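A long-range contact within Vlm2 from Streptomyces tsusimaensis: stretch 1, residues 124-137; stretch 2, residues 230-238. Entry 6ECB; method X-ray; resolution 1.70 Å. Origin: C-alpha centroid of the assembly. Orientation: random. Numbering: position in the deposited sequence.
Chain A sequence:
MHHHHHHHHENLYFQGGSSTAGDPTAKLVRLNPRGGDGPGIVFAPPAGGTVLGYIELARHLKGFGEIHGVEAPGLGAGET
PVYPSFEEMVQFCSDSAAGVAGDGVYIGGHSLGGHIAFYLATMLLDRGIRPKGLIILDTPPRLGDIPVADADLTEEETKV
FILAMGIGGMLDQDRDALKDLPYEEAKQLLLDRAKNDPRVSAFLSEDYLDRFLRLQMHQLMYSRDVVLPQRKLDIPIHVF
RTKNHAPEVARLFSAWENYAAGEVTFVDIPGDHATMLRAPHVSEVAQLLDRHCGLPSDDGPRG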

ATOM      1  N   LEU A 124     -11.093   1.267 -13.392  1.00 19.52           N
ATOM      2  CA  LEU A 124     -10.491   1.920 -14.551  1.00 17.76           C
ATOM      3  C   LEU A 124     -10.883   1.200 -15.837  1.00 17.13           C
ATOM      4  O   LEU A 124     -11.231   1.838 -16.826  1.00 18.61           O
ATOM      5  CB  LEU A 124      -8.972   1.971 -14.392  1.00 18.00           C
ATOM      6  CG  LEU A 124      -8.487   2.901 -13.277  1.00 16.98           C
ATOM      7  CD1 LEU A 124      -6.989   2.729 -13.097  1.00 20.11           C
ATOM      8  CD2 LEU A 124      -8.820   4.360 -13.550  1.00 21.56           C
ATOM      9  N   LEU A 125     -10.826  -0.136 -15.839  1.00 18.82           N
ATOM     10  CA  LEU A 125     -11.195  -0.857 -17.054  1.00 19.80           C
ATOM     11  C   LEU A 125     -12.633  -0.556 -17.456  1.00 20.02           C
ATOM     12  O   LEU A 125     -12.940  -0.373 -18.639  1.00 20.21           O
ATOM     13  CB  LEU A 125     -11.018  -2.353 -16.841  1.00 22.73           C
ATOM     14  CG  LEU A 125      -9.589  -2.836 -16.643  1.00 29.67           C
ATOM     15  CD1 LEU A 125      -9.621  -4.299 -16.227  1.00 47.65           C
ATOM     16  CD2 LEU A 125      -8.795  -2.690 -17.884  1.00 27.08           C
ATOM     17  N   ASP A 126     -13.527  -0.478 -16.472  1.00 21.80           N
ATOM     18  CA  ASP A 126     -14.925  -0.182 -16.758  1.00 22.64           C
ATOM     19  C   ASP A 126     -15.100   1.190 -17.382  1.00 20.99           C
ATOM     20  O   ASP A 126     -16.083   1.426 -18.090  1.00 22.81           O
ATOM     21  CB  ASP A 126     -15.751  -0.259 -15.481  1.00 26.18           C
ATOM     22  CG  ASP A 126     -15.951  -1.665 -14.989  1.00 46.54           C
ATOM     23  OD1 ASP A 126     -15.653  -2.632 -15.706  1.00 33.51           O
ATOM     24  OD2 ASP A 126     -16.407  -1.792 -13.848  1.00 38.90           O
ATOM     25  N   ARG A 127     -14.176   2.120 -17.104  1.00 20.13           N
ATOM     26  CA  ARG A 127     -14.206   3.454 -17.668  1.00 21.98           C
ATOM     27  C   ARG A 127     -13.380   3.579 -18.944  1.00 20.64           C
ATOM     28  O   ARG A 127     -13.235   4.691 -19.457  1.00 22.77           O
ATOM     29  CB  ARG A 127     -13.667   4.494 -16.666  1.00 30.33           C
ATOM     30  CG  ARG A 127     -14.357   4.541 -15.321  1.00 42.79           C
ATOM     31  CD  ARG A 127     -13.569   5.438 -14.334  1.00 47.21           C
ATOM     32  NE  ARG A 127     -13.205   6.722 -14.942  1.00 57.95           N
ATOM     33  CZ  ARG A 127     -12.592   7.713 -14.291  1.00 66.35           C
ATOM     34  NH1 ARG A 127     -12.289   7.574 -13.004  1.00 54.98           N
ATOM     35  NH2 ARG A 127     -12.291   8.845 -14.926  1.00 48.70           N
ATOM     36  N   GLY A 128     -12.848   2.486 -19.477  1.00 20.40           N
ATOM     37  CA  GLY A 128     -12.103   2.578 -20.727  1.00 21.01           C
ATOM     38  C   GLY A 128     -10.652   2.972 -20.551  1.00 20.48           C
ATOM     39  O   GLY A 128     -10.067   3.588 -21.447  1.00 21.19           O
ATOM     40  N   ILE A 129     -10.074   2.676 -19.390  1.00 19.38           N
ATOM     41  CA  ILE A 129      -8.672   2.963 -19.081  1.00 18.87           C
ATOM     42  C   ILE A 129      -8.021   1.645 -18.712  1.00 20.67           C
ATOM     43  O   ILE A 129      -8.453   0.992 -17.754  1.00 20.91           O
ATOM     44  CB  ILE A 129      -8.548   3.960 -17.926  1.00 18.89           C
ATOM     45  CG1 ILE A 129      -9.287   5.255 -18.288  1.00 20.89           C
ATOM     46  CG2 ILE A 129      -7.071   4.204 -17.560  1.00 22.76           C
ATOM     47  CD1 ILE A 129      -9.429   6.200 -17.080  1.00 25.01           C
ATOM     48  N   ARG A 130      -6.966   1.269 -19.427  1.00 18.93           N
ATOM     49  CA  ARG A 130      -6.373  -0.050 -19.232  1.00 18.08           C
ATOM     50  C   ARG A 130      -4.956   0.038 -18.682  1.00 18.34           C
ATOM     51  O   ARG A 130      -4.005   0.312 -19.441  1.00 18.13           O
ATOM     52  CB  ARG A 130      -6.379  -0.823 -20.548  1.00 18.67           C
ATOM     53  CG  ARG A 130      -5.912  -2.272 -20.402  1.00 19.56           C
ATOM     54  CD  ARG A 130      -5.836  -2.967 -21.754  1.00 22.00           C
ATOM     55  NE  ARG A 130      -5.416  -4.363 -21.605  1.00 20.64           N
ATOM     56  CZ  ARG A 130      -6.234  -5.381 -21.331  1.00 26.92           C
ATOM     57  NH1 ARG A 130      -7.552  -5.211 -21.209  1.00 20.96           N
ATOM     58  NH2 ARG A 130      -5.724  -6.600 -21.204  1.00 32.37           N
ATOM     59  N   PRO A 131      -4.761  -0.202 -17.389  1.00 17.55           N
ATOM     60  CA  PRO A 131      -3.397  -0.257 -16.849  1.00 18.55           C
ATOM     61  C   PRO A 131      -2.624  -1.409 -17.479  1.00 21.43           C
ATOM     62  O   PRO A 131      -3.193  -2.369 -18.014  1.00 19.43           O
ATOM     63  CB  PRO A 131      -3.614  -0.489 -15.347  1.00 17.13           C
ATOM     64  CG  PRO A 131      -5.047  -0.063 -15.084  1.00 16.91           C
ATOM     65  CD  PRO A 131      -5.772  -0.472 -16.359  1.00 16.77           C
ATOM     66  N   LYS A 132      -1.300  -1.308 -17.373  1.00 19.04           N
ATOM     67  CA  LYS A 132      -0.408  -2.346 -17.868  1.00 17.87           C
ATOM     68  C   LYS A 132      -0.567  -3.658 -17.114  1.00 19.33           C
ATOM     69  O   LYS A 132      -0.395  -4.728 -17.703  1.00 19.91           O
ATOM     70  CB  LYS A 132       1.028  -1.847 -17.760  1.00 19.81           C
ATOM     71  CG  LYS A 132       2.061  -2.754 -18.390  1.00 22.43           C
ATOM     72  CD  LYS A 132       3.398  -2.038 -18.418  1.00 22.17           C
ATOM     73  CE  LYS A 132       4.500  -2.963 -18.835  1.00 34.67           C
ATOM     74  NZ  LYS A 132       4.308  -3.345 -20.216  1.00 32.28           N
ATOM     75  N   GLY A 133      -0.890  -3.600 -15.830  1.00 18.92           N
ATOM     76  CA  GLY A 133      -0.963  -4.792 -15.003  1.00 18.05           C
ATOM     77  C   GLY A 133      -1.262  -4.396 -13.578  1.00 16.35           C
ATOM     78  O   GLY A 133      -1.295  -3.207 -13.228  1.00 15.86           O
ATOM     79  N   LEU A 134      -1.496  -5.413 -12.765  1.00 16.50           N
ATOM     80  CA  LEU A 134      -1.711  -5.257 -11.334  1.00 16.11           C
ATOM     81  C   LEU A 134      -0.562  -5.914 -10.589  1.00 14.75           C
ATOM     82  O   LEU A 134      -0.252  -7.082 -10.831  1.00 17.98           O
ATOM     83  CB  LEU A 134      -3.034  -5.884 -10.913  1.00 18.56           C
ATOM     84  CG  LEU A 134      -3.322  -5.980  -9.418  1.00 16.65           C
ATOM     85  CD1 LEU A 134      -3.591  -4.589  -8.859  1.00 16.97           C
ATOM     86  CD2 LEU A 134      -4.543  -6.854  -9.191  1.00 18.50           C
ATOM     87  N   ILE A 135       0.068  -5.155  -9.686  1.00 15.19           N
ATOM     88  CA  ILE A 135       1.157  -5.637  -8.851  1.00 16.00           C
ATOM     89  C   ILE A 135       0.616  -5.794  -7.433  1.00 15.68           C
ATOM     90  O   ILE A 135       0.273  -4.802  -6.771  1.00 16.63           O
ATOM     91  CB  ILE A 135       2.350  -4.676  -8.891  1.00 17.85           C
ATOM     92  CG1 ILE A 135       2.918  -4.642 -10.308  1.00 18.65           C
ATOM     93  CG2 ILE A 135       3.399  -5.028  -7.812  1.00 17.63           C
ATOM     94  CD1 ILE A 135       3.995  -3.584 -10.527  1.00 23.83           C
ATOM     95  N   ILE A 136       0.565  -7.035  -6.953  1.00 16.33           N
ATOM     96  CA  ILE A 136       0.138  -7.346  -5.591  1.00 16.43           C
ATOM     97  C   ILE A 136       1.382  -7.622  -4.754  1.00 16.55           C
ATOM     98  O   ILE A 136       2.194  -8.508  -5.071  1.00 18.20           O
ATOM     99  CB  ILE A 136      -0.821  -8.546  -5.553  1.00 15.05           C
ATOM    100  CG1 ILE A 136      -2.140  -8.218  -6.268  1.00 15.10           C
ATOM    101  CG2 ILE A 136      -1.036  -9.001  -4.092  1.00 16.99           C
ATOM    102  CD1 ILE A 136      -2.941  -7.096  -5.644  1.00 17.48           C
ATOM    103  N   LEU A 137       1.520  -6.886  -3.651  1.00 16.51           N
ATOM    104  CA  LEU A 137       2.649  -7.058  -2.745  1.00 15.66           C
ATOM    105  C   LEU A 137       2.172  -7.823  -1.509  1.00 16.65           C
ATOM    106  O   LEU A 137       1.590  -7.254  -0.579  1.00 18.31           O
ATOM    107  CB  LEU A 137       3.249  -5.710  -2.376  1.00 17.65           C
ATOM    108  CG  LEU A 137       3.818  -4.920  -3.555  1.00 17.41           C
ATOM    109  CD1 LEU A 137       4.333  -3.576  -3.029  1.00 19.06           C
ATOM    110  CD2 LEU A 137       4.920  -5.666  -4.283  1.00 20.99           C
ATOM    111  N   GLN A 230     -14.288 -10.143  -6.582  1.00 29.02           N
ATOM    112  CA  GLN A 230     -15.539 -10.789  -6.975  1.00 42.06           C
ATOM    113  C   GLN A 230     -15.746 -10.841  -8.482  1.00 58.21           C
ATOM    114  O   GLN A 230     -16.854 -11.166  -8.924  1.00 52.60           O
ATOM    115  CB  GLN A 230     -16.743 -10.074  -6.359  1.00 45.67           C
ATOM    116  CG  GLN A 230     -16.914 -10.261  -4.869  1.00 60.83           C
ATOM    117  CD  GLN A 230     -17.168 -11.709  -4.471  1.00 59.10           C
ATOM    118  OE1 GLN A 230     -17.352 -12.584  -5.323  1.00 56.84           O
ATOM    119  NE2 GLN A 230     -17.176 -11.966  -3.170  1.00 55.31           N
ATOM    120  N   ARG A 231     -14.745 -10.491  -9.280  1.00 28.75           N
ATOM    121  CA  ARG A 231     -14.787 -10.660 -10.727  1.00 37.09           C
ATOM    122  C   ARG A 231     -13.364 -10.912 -11.192  1.00 33.47           C
ATOM    123  O   ARG A 231     -12.411 -10.791 -10.417  1.00 33.46           O
ATOM    124  CB  ARG A 231     -15.402  -9.441 -11.424  1.00 42.15           C
ATOM    125  CG  ARG A 231     -14.561  -8.183 -11.352  1.00 52.49           C
ATOM    126  CD  ARG A 231     -15.285  -7.027 -12.018  1.00 67.88           C
ATOM    127  NE  ARG A 231     -14.635  -6.595 -13.252  1.00 68.20           N
ATOM    128  CZ  ARG A 231     -15.026  -5.536 -13.956  1.00 72.38           C
ATOM    129  NH1 ARG A 231     -16.064  -4.823 -13.538  1.00 55.73           N
ATOM    130  NH2 ARG A 231     -14.379  -5.185 -15.061  1.00 76.00           N
ATOM    131  N   LYS A 232     -13.217 -11.324 -12.444  1.00 23.80           N
ATOM    132  CA  LYS A 232     -11.886 -11.539 -12.975  1.00 22.47           C
ATOM    133  C   LYS A 232     -11.384 -10.246 -13.606  1.00 33.83           C
ATOM    134  O   LYS A 232     -12.135  -9.518 -14.263  1.00 31.62           O
ATOM    135  CB  LYS A 232     -11.847 -12.651 -14.002  1.00 26.26           C
ATOM    136  CG  LYS A 232     -12.241 -14.035 -13.479  1.00 33.27           C
ATOM    137  CD  LYS A 232     -11.712 -15.059 -14.435  1.00 34.52           C
ATOM    138  CE  LYS A 232     -12.117 -16.470 -14.099  1.00 51.23           C
ATOM    139  NZ  LYS A 232     -11.236 -17.407 -14.834  1.00 57.07           N
ATOM    140  N   LEU A 233     -10.107  -9.983 -13.418  1.00 23.54           N
ATOM    141  CA  LEU A 233      -9.474  -8.775 -13.926  1.00 22.56           C
ATOM    142  C   LEU A 233      -8.781  -9.098 -15.233  1.00 22.88           C
ATOM    143  O   LEU A 233      -8.059 -10.090 -15.341  1.00 20.72           O
ATOM    144  CB  LEU A 233      -8.474  -8.242 -12.893  1.00 20.46           C
ATOM    145  CG  LEU A 233      -7.747  -6.972 -13.248  1.00 22.32           C
ATOM    146  CD1 LEU A 233      -8.687  -5.781 -13.294  1.00 30.93           C
ATOM    147  CD2 LEU A 233      -6.642  -6.733 -12.227  1.00 22.66           C
ATOM    148  N   ASP A 234      -9.023  -8.268 -16.251  1.00 20.62           N
ATOM    149  CA  ASP A 234      -8.570  -8.552 -17.596  1.00 21.17           C
ATOM    150  C   ASP A 234      -7.241  -7.875 -17.931  1.00 32.72           C
ATOM    151  O   ASP A 234      -7.060  -7.416 -19.059  1.00 33.39           O
ATOM    152  CB  ASP A 234      -9.655  -8.108 -18.586  1.00 29.30           C
ATOM    153  CG  ASP A 234      -9.348  -8.505 -20.005  1.00 47.51           C
ATOM    154  OD1 ASP A 234      -8.893  -9.639 -20.191  1.00 35.01           O
ATOM    155  OD2 ASP A 234      -9.537  -7.681 -20.926  1.00 42.37           O
ATOM    156  N   ILE A 235      -6.351  -7.713 -16.956  1.00 20.88           N
ATOM    157  CA  ILE A 235      -4.959  -7.355 -17.213  1.00 18.57           C
ATOM    158  C   ILE A 235      -4.080  -8.315 -16.417  1.00 20.63           C
ATOM    159  O   ILE A 235      -4.560  -8.970 -15.491  1.00 21.39           O
ATOM    160  CB  ILE A 235      -4.655  -5.895 -16.808  1.00 19.63           C
ATOM    161  CG1 ILE A 235      -4.875  -5.681 -15.303  1.00 19.14           C
ATOM    162  CG2 ILE A 235      -5.522  -4.933 -17.629  1.00 22.05           C
ATOM    163  CD1 ILE A 235      -4.585  -4.220 -14.873  1.00 21.34           C
ATOM    164  N   PRO A 236      -2.797  -8.426 -16.753  1.00 20.50           N
ATOM    165  CA  PRO A 236      -1.954  -9.408 -16.056  1.00 21.41           C
ATOM    166  C   PRO A 236      -1.743  -9.012 -14.610  1.00 19.30           C
ATOM    167  O   PRO A 236      -1.615  -7.831 -14.283  1.00 21.66           O
ATOM    168  CB  PRO A 236      -0.630  -9.369 -16.826  1.00 22.00           C
ATOM    169  CG  PRO A 236      -0.900  -8.615 -18.066  1.00 28.00           C
ATOM    170  CD  PRO A 236      -2.099  -7.802 -17.885  1.00 20.83           C
ATOM    171  N   ILE A 237      -1.669 -10.022 -13.752  1.00 18.48           N
ATOM    172  CA  ILE A 237      -1.417  -9.840 -12.330  1.00 17.92           C
ATOM    173  C   ILE A 237      -0.049 -10.424 -12.006  1.00 21.05           C
ATOM    174  O   ILE A 237       0.280 -11.534 -12.447  1.00 20.34           O
ATOM    175  CB  ILE A 237      -2.506 -10.512 -11.492  1.00 18.99           C
ATOM    176  CG1 ILE A 237      -3.865  -9.980 -11.886  1.00 19.82           C
ATOM    177  CG2 ILE A 237      -2.232 -10.301 -10.024  1.00 19.24           C
ATOM    178  CD1 ILE A 237      -4.986 -10.625 -11.146  1.00 21.46           C
ATOM    179  N   HIS A 238       0.757  -9.671 -11.245  1.00 18.01           N
ATOM    180  CA  HIS A 238       2.021 -10.154 -10.703  1.00 17.74           C
ATOM    181  C   HIS A 238       1.898 -10.126  -9.195  1.00 20.04           C
ATOM    182  O   HIS A 238       1.638  -9.063  -8.632  1.00 18.10           O
ATOM    183  CB  HIS A 238       3.207  -9.282 -11.085  1.00 20.31           C
ATOM    184  CG  HIS A 238       3.804  -9.626 -12.408  1.00 29.97           C
ATOM    185  ND1 HIS A 238       3.240  -9.196 -13.580  1.00 26.86           N
ATOM    186  CD2 HIS A 238       4.885 -10.375 -12.754  1.00 46.19           C
ATOM    187  CE1 HIS A 238       3.951  -9.640 -14.599  1.00 32.43           C
ATOM    188  NE2 HIS A 238       4.957 -10.366 -14.127  1.00 33.18           N
TER

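Stretch 1 meets stretch 2 first through the end of a helix. L125 points its CA-to-CB bond toward the partner; its CD1 packs on L233 CD1 at 3.4 Å, and its CD2 lies 4.0 Å from I235 CG2. Beside this greasy contact, exposed D126 pairs with R231 in a salt bridge, in which NH2 donates to OD1 at 2.9 Å and NH1 donates to OD2 at 3.1 Å; the carboxylate oxygen OD1 sits near the guanidinium plane, where the N-H groups point.

After the turn, whose G128 has backbone angles that call for glycine, R130 reaches out with an extended chain. Its NH1 donates to D234 OD2 at 3.2 Å, nearly straight at 170°, and I235 CG2 covers one face of the guanidinium. I235 is thus a hub: its CD1 also meets P131 CB at 3.9 Å.

At G133 space is short, since a CB there would lie 3.1 Å from P236 O. Parallel pairing then takes over. L134 N donates to P236 O (2.9 Å), H238 N to L134 O (2.8 Å), and I136 N to H238 O (2.8 Å), so each strand alternately gives and receives. L134 and I237 share one sheet face, and L134 CD2 also packs against L233 CD2 at 3.7 Å; I135 and H238 take the other.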